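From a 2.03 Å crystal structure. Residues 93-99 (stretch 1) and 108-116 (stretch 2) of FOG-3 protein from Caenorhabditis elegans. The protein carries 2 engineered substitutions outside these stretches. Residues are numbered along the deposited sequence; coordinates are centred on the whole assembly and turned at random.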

# COMPACT_ATOMS: atom_id res chain seq x y z
N ASN B 93 -2.22 13.29 6.84
CA ASN B 93 -2.69 13.63 8.17
C ASN B 93 -2.82 12.35 9.01
O ASN B 93 -2.93 11.25 8.45
N PRO B 94 -2.84 12.48 10.35
CA PRO B 94 -3.19 11.32 11.17
C PRO B 94 -4.46 10.64 10.66
O PRO B 94 -5.50 11.28 10.52
N GLY B 95 -4.36 9.36 10.31
CA GLY B 95 -5.51 8.60 9.86
C GLY B 95 -5.90 8.80 8.41
O GLY B 95 -6.84 8.16 7.94
N HIS B 96 -5.18 9.65 7.68
CA HIS B 96 -5.71 10.11 6.40
C HIS B 96 -4.66 10.64 5.43
O HIS B 96 -4.09 11.71 5.63
N VAL B 97 -4.41 9.86 4.39
CA VAL B 97 -3.51 10.25 3.33
C VAL B 97 -4.37 10.35 2.08
O VAL B 97 -5.24 9.49 1.82
N PHE B 98 -4.17 11.41 1.31
CA PHE B 98 -5.06 11.64 0.18
C PHE B 98 -4.48 12.64 -0.80
O PHE B 98 -3.54 13.35 -0.49
N VAL B 99 -5.06 12.65 -2.00
CA VAL B 99 -4.74 13.63 -3.04
C VAL B 99 -5.82 14.70 -3.07
O VAL B 99 -7.00 14.39 -2.95
N THR B 108 -9.21 12.53 -3.10
CA THR B 108 -9.19 11.12 -3.46
C THR B 108 -8.35 10.38 -2.42
O THR B 108 -7.19 10.73 -2.19
N PRO B 109 -8.95 9.39 -1.76
CA PRO B 109 -8.22 8.78 -0.64
C PRO B 109 -7.11 7.88 -1.11
O PRO B 109 -7.27 7.14 -2.08
N ILE B 110 -5.98 7.97 -0.43
CA ILE B 110 -4.88 7.04 -0.62
C ILE B 110 -4.92 6.00 0.52
O ILE B 110 -4.79 4.79 0.29
N TRP B 111 -5.11 6.47 1.74
CA TRP B 111 -5.29 5.60 2.90
C TRP B 111 -6.10 6.29 3.99
O TRP B 111 -5.94 7.50 4.23
N ILE B 112 -6.96 5.51 4.63
CA ILE B 112 -7.79 5.92 5.76
C ILE B 112 -7.72 4.84 6.82
O ILE B 112 -7.88 3.65 6.52
N GLY B 113 -7.46 5.24 8.05
CA GLY B 113 -7.38 4.27 9.13
C GLY B 113 -7.27 4.92 10.49
O GLY B 113 -7.46 6.13 10.64
N ASP B 114 -6.96 4.09 11.47
CA ASP B 114 -6.86 4.47 12.88
C ASP B 114 -5.70 5.47 13.01
O ASP B 114 -4.63 5.23 12.46
N VAL B 115 -5.92 6.60 13.69
CA VAL B 115 -4.83 7.56 13.90
C VAL B 115 -3.70 6.94 14.71
O VAL B 115 -2.59 7.46 14.74
N ASN B 116 -3.97 5.81 15.34
CA ASN B 116 -2.94 5.12 16.12
C ASN B 116 -2.51 3.77 15.54
O ASN B 116 -2.01 2.90 16.27

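The two segments run antiparallel, and backbone hydrogen bonds set the frame into which the side chains fit. Val99 and Thr108 form a reciprocal pair, with Val99 N to Thr108 O and Thr108 N to Val99 O both at 2.9 Å. Further along, Val97 N donates to Trp111 O at 2.8 Å, while Val97 O accepts from two successive amides, Ile110 N at 2.8 Å and Trp111 N at 3.0 Å. That doubled acceptor marks a beta bulge: the register shifts by one between Val97 and Phe98, and Ile110 becomes the extra residue where the chain turns a corner. The ladder closes with Gly113 N donating to Gly95 O at 3.0 Å. CA-H...O contacts fill the gaps, from Ile112 CA to Gly95 O at 3.3 Å and from His96 CA to Trp111 O at 3.4 Å.

The apolar packing centres on the bulge. Ile110 points its CA-to-CB bond toward the opposing strand and, with chi1 m and chi2 t, brings CD1 to 3.9 Å from Val97 CG1 and 3.8 Å from Val99 CG2. Both valines are t, and one methyl group thus touches two alternate residues of the partner strand. Val97, Val99, Thr108 and Trp111 share a face; Val97 CB lies 4.4 Å from Trp111 CB. Thr108, m, sits beside Val99 at the exposed end, its CB 4.5 Å from Val99 CB.

Aromatic side chains follow different rules. Trp111, t with chi2 of 84°, lays its indole back along the first stretch, where CZ3 reaches 3.7 Å from Gly95 C. On the other face are His96, Phe98, Pro109 and Ile112. His96 is t, and its CD2 meets CG1 of Ile112 (m, then t) at 3.9 Å. Phe98 takes p, so its ring leads away from the second stretch; its CB remains close, 3.3 Å from Thr108 O and 4.0 Å from Pro109 CA.

Glycines and the turn make the far end possible. A type II turn from Asn93 to His96 places Gly95 at positive phi, and a CB there would lie 2.9 Å from Gly113 O, a clash. At Gly113 a CB would collide with Trp111 CZ2 at 2.2 Å, so the indole occupies space that a side chain would need. Beside the turn, Val115, m, sets CG1 3.9 Å from Pro94 CB.

No side-chain hydrogen bond crosses the contact. Asp114 points away and instead accepts from its own stretch, Asn116 N to Asp114 OD1 at 2.8 Å.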

# COMPACT_ATOMS: atom_id res chain seq x y z
CB ASN B 93 -4.05 14.31 8.11
CG ASN B 93 -4.02 15.66 7.41
OD1 ASN B 93 -2.98 16.32 7.35
ND2 ASN B 93 -5.18 16.07 6.89
CB PRO B 94 -3.39 11.92 12.56
CG PRO B 94 -2.46 13.12 12.58
CD PRO B 94 -2.51 13.67 11.17
CB HIS B 96 -6.75 11.21 6.63
CG HIS B 96 -7.62 11.47 5.44
ND1 HIS B 96 -8.31 12.65 5.27
CD2 HIS B 96 -7.90 10.71 4.36
CE1 HIS B 96 -9.00 12.59 4.15
NE2 HIS B 96 -8.77 11.43 3.57
CB VAL B 97 -2.38 9.22 3.13
CG1 VAL B 97 -1.38 9.71 2.07
CG2 VAL B 97 -1.68 8.98 4.45
CB PHE B 98 -6.42 12.12 0.67
CG PHE B 98 -6.38 13.43 1.46
CD1 PHE B 98 -6.16 13.43 2.83
CD2 PHE B 98 -6.62 14.64 0.82
CE1 PHE B 98 -6.14 14.62 3.54
CE2 PHE B 98 -6.61 15.84 1.54
CZ PHE B 98 -6.38 15.84 2.89
CB VAL B 99 -4.65 12.95 -4.43
CG1 VAL B 99 -4.54 13.99 -5.56
CG2 VAL B 99 -3.49 11.96 -4.47
CB THR B 108 -8.63 10.90 -4.85
OG1 THR B 108 -9.28 11.81 -5.75
CG2 THR B 108 -8.85 9.45 -5.32
CB PRO B 109 -9.30 7.98 0.11
CG PRO B 109 -10.36 7.73 -0.91
CD PRO B 109 -10.34 8.90 -1.86
CB ILE B 110 -3.51 7.76 -0.60
CG1 ILE B 110 -3.39 8.70 -1.81
CG2 ILE B 110 -2.40 6.69 -0.56
CD1 ILE B 110 -2.18 9.68 -1.72
CB TRP B 111 -3.93 5.14 3.45
CG TRP B 111 -4.04 4.19 4.67
CD1 TRP B 111 -4.22 2.83 4.65
CD2 TRP B 111 -3.96 4.57 6.05
NE1 TRP B 111 -4.26 2.34 5.95
CE2 TRP B 111 -4.10 3.38 6.82
CE3 TRP B 111 -3.80 5.79 6.72
CZ2 TRP B 111 -4.07 3.39 8.21
CZ3 TRP B 111 -3.77 5.79 8.11
CH2 TRP B 111 -3.90 4.60 8.84
CB ILE B 112 -9.28 6.15 5.37
CG1 ILE B 112 -9.43 7.17 4.23
CG2 ILE B 112 -10.10 6.64 6.58
CD1 ILE B 112 -10.88 7.65 4.04
CB ASP B 114 -6.64 3.19 13.72
CG ASP B 114 -6.77 3.39 15.24
OD1 ASP B 114 -6.39 4.45 15.77
OD2 ASP B 114 -7.22 2.44 15.90
CB VAL B 115 -5.30 8.86 14.64
CG1 VAL B 115 -6.31 9.62 13.77
CG2 VAL B 115 -5.90 8.53 16.02
CB ASN B 116 -3.43 4.95 17.55
CG ASN B 116 -3.31 6.23 18.34
OD1 ASN B 116 -2.22 6.83 18.39
ND2 ASN B 116 -4.42 6.70 18.89